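Local coordinates for protein isomerase/lactonizing enzyme (PDB 1RVK) that is of unknown function but, as a magnesium-binding member of the enolase superfamily, probably abstracts a proton alpha to a substrate carboxylate, at residues 133-142 / 167-178; 202-213 / 228-236. All coordinates share one frame; numbering follows the deposited sequence.

Contact 1 of 2, residues 133-142 / 167-178; sequences AYGSIMCGDE and GIKLHTWMPPVS
K169 and Y134 meet on the face of the sheet that also carries S136, where two parallel strands, 130-137 and 167-171, run side by side in the barrel domain. Followed outward, the lysine chain first brings CB obliquely up to the tyrosine ring, with K169 CB 3.6 Å from Y134 CE1. CD then passes CE1 and the phenol oxygen, and the chain bends at its third torsion (chi3 78°), bringing K169 CE within 3.5 Å of S136 OG, which is itself hydrogen-bonded to E329. The tip ends on the phenol: K169 NZ donates to Y134 OH at 2.9 Å. Salt bridges to E232 and E329 grip the same ammonium, so three partners hold NZ.

Backbone bonds join the strands, K169 using both its N, to G135 O, and its O, from I137 N. H171 ND1 donates to I137 O at 2.7 Å, a bent bond (133° at the hydrogen) that ties the ring to the other strand. Farther on, G140 CA lies over the W173 five-membered ring, 3.9 Å from its centroid.

The strands belong to a beta-alpha-beta unit whose helix 150-163 covers I137 and L170; helix 183-197 packs on L170 and W173, while strands 328-333 and 202-206 flank the pair.

Contact 2 of 2, residues 202-213 / 228-236; sequences RLMIDAFHWYSR and FDWIEEPMD. With MG (magnesium ion), chain B.
E232 OE1 is gripped by two groups: W230 NE1 donates to it through the anti lone pair, and K169 NZ reaches it in a salt bridge, which together hold the carboxylate in its rotation. The glutamate and D206 stand on two neighbouring parallel strands, 202-206 and 230-232, of the enolase-superfamily barrel, and both bind magnesium. D206 OD1 lies 2.1 Å from the metal and E232 OE2 2.2 Å from it; E258 and three waters complete six ligands. Each carboxylate uses one oxygen. In both side chains CG stands opposite the backbone N (chi1 -174° in D206, -176° in E232), which helps them reach the ion. The second oxygen of D206 shares a metal-bound water with E233 OE2, while E233 OE1 is hydrogen-bonded to S259.

Away from the ion, W230 supports a Met-aromatic contact: the chain of selenomethionine M204 bends so that its methyl CE sits over one face of the six-membered ring, 3.4 Å from the centroid, with SE above the same ring. F228 receives L203 CB squarely over its centre, 3.6 Å from the centroid. The backbone joins the strands through E232 N to I205 O, and beyond them Y211 N donates to P234 O.

R202 and D229 form a salt bridge at the far end of the contact. R202 NH1 meets D229 OD2 at 2.7 Å, exactly in the guanidinium plane but 29° out of the carboxylate plane, on its syn side.

Overall arrangement
Contacts 1 and 2 follow one another along the chain, the first closing before the second opens, and their centres lie about 11 Å apart on the same side of the chain's centre. Strands 167-171 and 202-206 are neighbours in one sheet, and the four strands 130-137, 167-171, 202-206 and 230-232 run parallel in chain order, each step a beta-alpha-beta unit whose helix lies between its strands in sequence. The contacts touch directly: L170 O of contact 1 probably accepts a hydrogen bond from D206 N of contact 2. The principle illustrated is that adjacent barrel strands build one site: D206 and E232 bind magnesium with E258, while contact 1 places K169 and H171 beside them.

Contact 1 of 2, residues 133-142 / 167-178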
# COMPACT_ATOMS: atom_id res chain seq x y z
N ALA A 133 -4.38 -10.24 8.33
CA ALA A 133 -4.50 -9.48 7.10
C ALA A 133 -5.96 -9.41 6.71
O ALA A 133 -6.73 -10.32 7.00
CB ALA A 133 -3.70 -10.15 5.99
N TYR A 134 -6.36 -8.30 6.08
CA TYR A 134 -7.74 -8.21 5.61
C TYR A 134 -7.68 -8.35 4.10
O TYR A 134 -6.68 -7.99 3.47
CB TYR A 134 -8.41 -6.88 6.03
CG TYR A 134 -7.83 -5.58 5.50
CD1 TYR A 134 -8.08 -5.14 4.20
CD2 TYR A 134 -7.10 -4.74 6.34
CE1 TYR A 134 -7.62 -3.89 3.75
CE2 TYR A 134 -6.64 -3.51 5.91
CZ TYR A 134 -6.90 -3.08 4.62
OH TYR A 134 -6.45 -1.84 4.23
N GLY A 135 -8.72 -8.94 3.52
CA GLY A 135 -8.76 -9.11 2.08
C GLY A 135 -9.25 -7.81 1.49
O GLY A 135 -10.40 -7.44 1.70
N SER A 136 -8.38 -7.12 0.77
CA SER A 136 -8.71 -5.83 0.16
C SER A 136 -9.21 -6.06 -1.27
O SER A 136 -8.43 -6.38 -2.16
CB SER A 136 -7.46 -4.94 0.16
OG SER A 136 -7.80 -3.57 0.14
N ILE A 137 -10.51 -5.89 -1.46
CA ILE A 137 -11.15 -6.11 -2.76
C ILE A 137 -10.98 -4.97 -3.76
O ILE A 137 -11.14 -3.79 -3.42
CB ILE A 137 -12.66 -6.37 -2.58
CG1 ILE A 137 -12.87 -7.53 -1.59
CG2 ILE A 137 -13.30 -6.71 -3.92
CD1 ILE A 137 -14.32 -7.77 -1.23
N MSE A 138 -10.66 -5.32 -5.00
CA MSE A 138 -10.48 -4.33 -6.07
C MSE A 138 -11.71 -3.46 -6.27
O MSE A 138 -12.82 -3.83 -5.88
CB MSE A 138 -10.19 -5.02 -7.41
CG MSE A 138 -8.82 -5.63 -7.56
SE MSE A 138 -8.50 -6.13 -9.42
CE MSE A 138 -6.59 -6.38 -9.31
N CYS A 139 -11.51 -2.30 -6.89
CA CYS A 139 -12.59 -1.38 -7.19
C CYS A 139 -13.63 -2.13 -8.03
O CYS A 139 -13.30 -3.09 -8.71
CB CYS A 139 -12.08 -0.18 -8.00
SG CYS A 139 -10.97 0.91 -7.09
N GLY A 140 -14.87 -1.67 -7.97
CA GLY A 140 -15.92 -2.32 -8.73
C GLY A 140 -15.74 -2.21 -10.24
O GLY A 140 -15.01 -1.35 -10.73
N ASP A 141 -16.40 -3.10 -10.97
CA ASP A 141 -16.32 -3.10 -12.42
C ASP A 141 -17.68 -3.37 -13.05
O ASP A 141 -18.71 -3.24 -12.39
CB ASP A 141 -15.30 -4.15 -12.90
CG ASP A 141 -15.53 -5.52 -12.28
OD1 ASP A 141 -16.67 -6.02 -12.33
OD2 ASP A 141 -14.56 -6.11 -11.76
N GLU A 142 -17.67 -3.73 -14.32
CA GLU A 142 -18.91 -4.03 -15.04
C GLU A 142 -18.78 -5.41 -15.68
O GLU A 142 -19.41 -5.70 -16.70
CB GLU A 142 -19.18 -2.95 -16.08
CG GLU A 142 -19.48 -1.59 -15.46
CD GLU A 142 -19.68 -0.49 -16.48
OE1 GLU A 142 -18.68 -0.01 -17.06
OE2 GLU A 142 -20.85 -0.11 -16.71
N GLY A 167 -10.96 -10.14 8.18
CA GLY A 167 -11.42 -8.80 7.86
C GLY A 167 -11.51 -8.67 6.35
O GLY A 167 -10.79 -9.34 5.63
N ILE A 168 -12.41 -7.81 5.88
CA ILE A 168 -12.59 -7.60 4.44
C ILE A 168 -12.87 -6.13 4.16
O ILE A 168 -13.70 -5.52 4.83
CB ILE A 168 -13.81 -8.40 3.92
CG1 ILE A 168 -13.57 -9.90 4.13
CG2 ILE A 168 -14.05 -8.11 2.44
CD1 ILE A 168 -14.79 -10.76 3.86
N LYS A 169 -12.17 -5.56 3.18
CA LYS A 169 -12.40 -4.16 2.83
C LYS A 169 -12.89 -4.06 1.39
O LYS A 169 -12.29 -4.62 0.48
CB LYS A 169 -11.13 -3.32 2.98
CG LYS A 169 -11.41 -1.82 2.79
CD LYS A 169 -10.21 -0.94 3.13
CE LYS A 169 -9.17 -0.94 2.01
NZ LYS A 169 -7.96 -0.16 2.41
N LEU A 170 -13.98 -3.33 1.19
CA LEU A 170 -14.50 -3.16 -0.15
C LEU A 170 -14.03 -1.84 -0.75
O LEU A 170 -13.98 -0.83 -0.06
CB LEU A 170 -16.03 -3.12 -0.16
CG LEU A 170 -16.92 -4.24 0.37
CD1 LEU A 170 -18.36 -3.91 -0.00
CD2 LEU A 170 -16.52 -5.58 -0.23
N HIS A 171 -13.66 -1.88 -2.03
CA HIS A 171 -13.33 -0.67 -2.77
C HIS A 171 -14.54 -0.73 -3.70
O HIS A 171 -14.70 -1.72 -4.42
CB HIS A 171 -12.05 -0.79 -3.60
CG HIS A 171 -10.79 -0.63 -2.80
ND1 HIS A 171 -10.18 -1.67 -2.13
CD2 HIS A 171 -10.01 0.46 -2.58
CE1 HIS A 171 -9.09 -1.23 -1.53
NE2 HIS A 171 -8.96 0.06 -1.78
N THR A 172 -15.40 0.28 -3.67
CA THR A 172 -16.59 0.24 -4.52
C THR A 172 -16.41 0.85 -5.91
O THR A 172 -15.28 1.10 -6.34
CB THR A 172 -17.80 0.85 -3.78
OG1 THR A 172 -17.39 2.03 -3.06
CG2 THR A 172 -18.36 -0.16 -2.78
N TRP A 173 -17.51 1.08 -6.61
CA TRP A 173 -17.47 1.60 -7.98
C TRP A 173 -17.02 3.05 -8.15
O TRP A 173 -17.49 3.95 -7.45
CB TRP A 173 -18.83 1.42 -8.65
CG TRP A 173 -19.26 -0.01 -8.72
CD1 TRP A 173 -18.96 -0.92 -9.70
CD2 TRP A 173 -20.07 -0.71 -7.77
NE1 TRP A 173 -19.54 -2.13 -9.42
CE2 TRP A 173 -20.23 -2.03 -8.24
CE3 TRP A 173 -20.69 -0.34 -6.56
CZ2 TRP A 173 -20.97 -2.99 -7.54
CZ3 TRP A 173 -21.43 -1.30 -5.87
CH2 TRP A 173 -21.56 -2.61 -6.36
N MSE A 174 -16.14 3.27 -9.12
CA MSE A 174 -15.61 4.59 -9.41
C MSE A 174 -15.46 4.80 -10.91
O MSE A 174 -15.26 3.85 -11.67
CB MSE A 174 -14.24 4.75 -8.75
CG MSE A 174 -14.22 4.46 -7.26
SE MSE A 174 -12.46 4.70 -6.49
CE MSE A 174 -12.67 3.58 -4.93
N PRO A 175 -15.58 6.05 -11.38
CA PRO A 175 -15.43 6.24 -12.83
C PRO A 175 -14.01 5.78 -13.21
O PRO A 175 -13.11 5.78 -12.37
CB PRO A 175 -15.65 7.74 -13.01
CG PRO A 175 -15.29 8.32 -11.67
CD PRO A 175 -15.87 7.33 -10.71
N PRO A 176 -13.79 5.42 -14.48
CA PRO A 176 -14.71 5.43 -15.62
C PRO A 176 -15.88 4.44 -15.66
O PRO A 176 -16.46 4.23 -16.73
CB PRO A 176 -13.77 5.27 -16.81
CG PRO A 176 -12.70 4.39 -16.26
CD PRO A 176 -12.44 5.01 -14.91
N VAL A 177 -16.23 3.81 -14.54
CA VAL A 177 -17.39 2.91 -14.57
C VAL A 177 -18.55 3.82 -14.98
O VAL A 177 -18.83 4.81 -14.31
CB VAL A 177 -17.69 2.27 -13.19
CG1 VAL A 177 -19.11 1.71 -13.17
CG2 VAL A 177 -16.70 1.14 -12.92
N SER A 178 -19.19 3.47 -16.09
CA SER A 178 -20.29 4.23 -16.67
C SER A 178 -21.17 5.07 -15.74
O SER A 178 -21.24 6.29 -15.86
CB SER A 178 -21.19 3.29 -17.47
OG SER A 178 -20.46 2.64 -18.49
O HOH W 1 -14.40 1.18 -9.99

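Contact 2 of 2, residues 202-213 / 228-236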
# COMPACT_ATOMS: atom_id res chain seq x y z
N ARG A 202 -14.87 -8.52 10.42
CA ARG A 202 -14.68 -7.08 10.40
C ARG A 202 -14.77 -6.56 8.96
O ARG A 202 -14.17 -7.13 8.05
CB ARG A 202 -13.33 -6.71 11.04
CG ARG A 202 -13.35 -6.87 12.57
CD ARG A 202 -11.97 -6.69 13.19
NE ARG A 202 -12.01 -6.82 14.64
CZ ARG A 202 -12.39 -5.85 15.47
NH1 ARG A 202 -12.76 -4.67 14.99
NH2 ARG A 202 -12.39 -6.06 16.78
N LEU A 203 -15.52 -5.48 8.78
CA LEU A 203 -15.74 -4.91 7.45
C LEU A 203 -15.38 -3.45 7.34
O LEU A 203 -15.62 -2.66 8.26
CB LEU A 203 -17.20 -5.09 7.03
CG LEU A 203 -17.71 -6.53 6.94
CD1 LEU A 203 -19.19 -6.54 6.56
CD2 LEU A 203 -16.89 -7.28 5.91
N MSE A 204 -14.83 -3.07 6.19
CA MSE A 204 -14.45 -1.69 5.95
C MSE A 204 -14.74 -1.30 4.51
O MSE A 204 -14.90 -2.16 3.64
CB MSE A 204 -12.99 -1.48 6.30
CG MSE A 204 -12.74 -1.73 7.78
SE MSE A 204 -12.09 -3.50 8.12
CE MSE A 204 -10.38 -2.90 7.54
N ILE A 205 -14.83 0.00 4.26
CA ILE A 205 -15.13 0.50 2.93
C ILE A 205 -14.24 1.66 2.53
O ILE A 205 -14.03 2.60 3.30
CB ILE A 205 -16.62 0.94 2.83
CG1 ILE A 205 -16.89 1.63 1.49
CG2 ILE A 205 -16.97 1.87 3.98
CD1 ILE A 205 -16.91 0.70 0.31
N ASP A 206 -13.72 1.58 1.31
CA ASP A 206 -12.87 2.60 0.72
C ASP A 206 -13.60 2.94 -0.57
O ASP A 206 -13.35 2.35 -1.62
CB ASP A 206 -11.48 2.01 0.44
CG ASP A 206 -10.48 3.05 -0.03
OD1 ASP A 206 -9.33 2.66 -0.25
OD2 ASP A 206 -10.83 4.23 -0.19
N ALA A 207 -14.52 3.89 -0.48
CA ALA A 207 -15.33 4.28 -1.63
C ALA A 207 -14.71 5.38 -2.48
O ALA A 207 -13.59 5.80 -2.24
CB ALA A 207 -16.71 4.73 -1.15
N PHE A 208 -15.45 5.80 -3.50
CA PHE A 208 -15.03 6.87 -4.41
C PHE A 208 -14.31 7.95 -3.59
O PHE A 208 -14.88 8.53 -2.67
CB PHE A 208 -16.28 7.42 -5.11
CG PHE A 208 -16.02 8.59 -6.01
CD1 PHE A 208 -16.51 9.85 -5.68
CD2 PHE A 208 -15.33 8.42 -7.20
CE1 PHE A 208 -16.32 10.93 -6.54
CE2 PHE A 208 -15.13 9.50 -8.06
CZ PHE A 208 -15.63 10.75 -7.73
N HIS A 209 -13.05 8.23 -3.94
CA HIS A 209 -12.21 9.18 -3.21
C HIS A 209 -12.51 10.67 -3.31
O HIS A 209 -11.76 11.47 -2.75
CB HIS A 209 -10.75 8.98 -3.60
CG HIS A 209 -10.34 7.54 -3.73
ND1 HIS A 209 -10.36 6.66 -2.68
CD2 HIS A 209 -9.85 6.85 -4.79
CE1 HIS A 209 -9.91 5.49 -3.08
NE2 HIS A 209 -9.59 5.58 -4.36
N TRP A 210 -13.58 11.05 -4.00
CA TRP A 210 -13.87 12.48 -4.16
C TRP A 210 -15.33 12.86 -3.96
O TRP A 210 -15.82 13.81 -4.59
CB TRP A 210 -13.42 12.94 -5.55
CG TRP A 210 -11.99 12.62 -5.90
CD1 TRP A 210 -10.91 13.43 -5.73
CD2 TRP A 210 -11.50 11.42 -6.51
NE1 TRP A 210 -9.77 12.81 -6.21
CE2 TRP A 210 -10.11 11.57 -6.69
CE3 TRP A 210 -12.11 10.22 -6.93
CZ2 TRP A 210 -9.31 10.58 -7.27
CZ3 TRP A 210 -11.32 9.23 -7.50
CH2 TRP A 210 -9.93 9.42 -7.67
N TYR A 211 -16.05 12.14 -3.11
CA TYR A 211 -17.45 12.47 -2.84
C TYR A 211 -17.55 13.83 -2.16
O TYR A 211 -16.65 14.23 -1.42
CB TYR A 211 -18.09 11.44 -1.90
CG TYR A 211 -18.70 10.23 -2.56
CD1 TYR A 211 -18.37 8.95 -2.12
CD2 TYR A 211 -19.65 10.36 -3.58
CE1 TYR A 211 -18.97 7.82 -2.68
CE2 TYR A 211 -20.25 9.23 -4.15
CZ TYR A 211 -19.91 7.97 -3.69
OH TYR A 211 -20.50 6.85 -4.22
N SER A 212 -18.65 14.53 -2.41
CA SER A 212 -18.90 15.82 -1.77
C SER A 212 -19.15 15.54 -0.29
O SER A 212 -19.34 14.39 0.10
CB SER A 212 -20.14 16.46 -2.37
OG SER A 212 -21.27 15.63 -2.15
N ARG A 213 -19.17 16.58 0.53
CA ARG A 213 -19.44 16.39 1.95
C ARG A 213 -20.81 15.75 2.15
O ARG A 213 -20.96 14.81 2.92
CB ARG A 213 -19.40 17.72 2.71
CG ARG A 213 -18.01 18.32 2.90
CD ARG A 213 -18.07 19.49 3.87
NE ARG A 213 -16.79 20.18 4.02
CZ ARG A 213 -16.55 21.10 4.96
NH1 ARG A 213 -17.51 21.42 5.82
NH2 ARG A 213 -15.37 21.70 5.02
N PHE A 228 -19.74 -1.30 10.32
CA PHE A 228 -18.43 -1.31 9.69
C PHE A 228 -17.37 -0.71 10.61
O PHE A 228 -17.66 0.20 11.39
CB PHE A 228 -18.46 -0.54 8.36
CG PHE A 228 -18.81 -1.38 7.17
CD1 PHE A 228 -18.04 -1.33 6.01
CD2 PHE A 228 -19.91 -2.23 7.20
CE1 PHE A 228 -18.35 -2.11 4.90
CE2 PHE A 228 -20.23 -3.03 6.09
CZ PHE A 228 -19.45 -2.97 4.94
N ASP A 229 -16.14 -1.22 10.51
CA ASP A 229 -15.02 -0.78 11.33
C ASP A 229 -14.50 0.61 10.96
O ASP A 229 -14.07 1.36 11.84
CB ASP A 229 -13.87 -1.78 11.23
CG ASP A 229 -14.02 -2.94 12.18
OD1 ASP A 229 -15.16 -3.23 12.60
OD2 ASP A 229 -12.99 -3.58 12.49
N TRP A 230 -14.51 0.94 9.68
CA TRP A 230 -14.05 2.26 9.28
C TRP A 230 -14.46 2.63 7.86
O TRP A 230 -14.82 1.78 7.05
CB TRP A 230 -12.52 2.39 9.44
CG TRP A 230 -11.62 1.78 8.35
CD1 TRP A 230 -11.71 1.97 7.00
CD2 TRP A 230 -10.45 0.97 8.56
NE1 TRP A 230 -10.66 1.35 6.36
CE2 TRP A 230 -9.87 0.73 7.29
CE3 TRP A 230 -9.83 0.44 9.70
CZ2 TRP A 230 -8.71 -0.03 7.13
CZ3 TRP A 230 -8.66 -0.31 9.54
CH2 TRP A 230 -8.12 -0.54 8.26
N ILE A 231 -14.45 3.93 7.60
CA ILE A 231 -14.77 4.46 6.29
C ILE A 231 -13.45 5.09 5.87
O ILE A 231 -12.83 5.83 6.65
CB ILE A 231 -15.92 5.51 6.36
CG1 ILE A 231 -16.22 6.04 4.95
CG2 ILE A 231 -15.57 6.62 7.33
CD1 ILE A 231 -17.41 6.98 4.90
N GLU A 232 -13.00 4.78 4.67
CA GLU A 232 -11.71 5.25 4.18
C GLU A 232 -11.76 6.18 2.97
O GLU A 232 -12.38 5.86 1.96
CB GLU A 232 -10.86 4.02 3.85
CG GLU A 232 -9.43 4.29 3.41
CD GLU A 232 -8.68 3.00 3.18
OE1 GLU A 232 -8.96 2.01 3.89
OE2 GLU A 232 -7.80 2.96 2.30
N GLU A 233 -11.09 7.32 3.09
CA GLU A 233 -10.98 8.32 2.03
C GLU A 233 -12.23 8.51 1.17
O GLU A 233 -12.20 8.27 -0.03
CB GLU A 233 -9.77 7.97 1.14
CG GLU A 233 -9.35 9.05 0.16
CD GLU A 233 -8.01 8.76 -0.52
OE1 GLU A 233 -7.54 9.63 -1.28
OE2 GLU A 233 -7.43 7.67 -0.31
N PRO A 234 -13.34 8.95 1.78
CA PRO A 234 -14.54 9.13 0.96
C PRO A 234 -14.61 10.51 0.31
O PRO A 234 -15.49 10.78 -0.50
CB PRO A 234 -15.67 8.92 1.97
CG PRO A 234 -15.10 9.56 3.20
CD PRO A 234 -13.65 9.07 3.21
N MSE A 235 -13.67 11.39 0.67
CA MSE A 235 -13.65 12.75 0.11
C MSE A 235 -12.23 13.12 -0.30
O MSE A 235 -11.27 12.45 0.06
CB MSE A 235 -14.15 13.75 1.16
CG MSE A 235 -15.52 13.43 1.75
SE MSE A 235 -16.00 14.66 3.19
CE MSE A 235 -14.57 14.21 4.41
N ASP A 236 -12.10 14.20 -1.07
CA ASP A 236 -10.78 14.65 -1.52
C ASP A 236 -9.93 14.98 -0.30
O ASP A 236 -10.21 15.93 0.43
CB ASP A 236 -10.94 15.89 -2.42
CG ASP A 236 -9.66 16.24 -3.16
OD1 ASP A 236 -9.74 16.70 -4.32
OD2 ASP A 236 -8.57 16.07 -2.58
MG MG B . -7.38 3.30 0.20
O HOH W 2 -16.89 -4.57 11.22
O HOH W 3 -15.05 5.36 1.93
O HOH W 4 -8.24 5.36 0.12
O HOH W 5 -8.88 11.88 -1.97
O HOH W 6 -14.45 15.95 -1.60
O HOH W 7 -6.63 3.47 -1.95
O HOH W 8 -6.87 1.07 0.02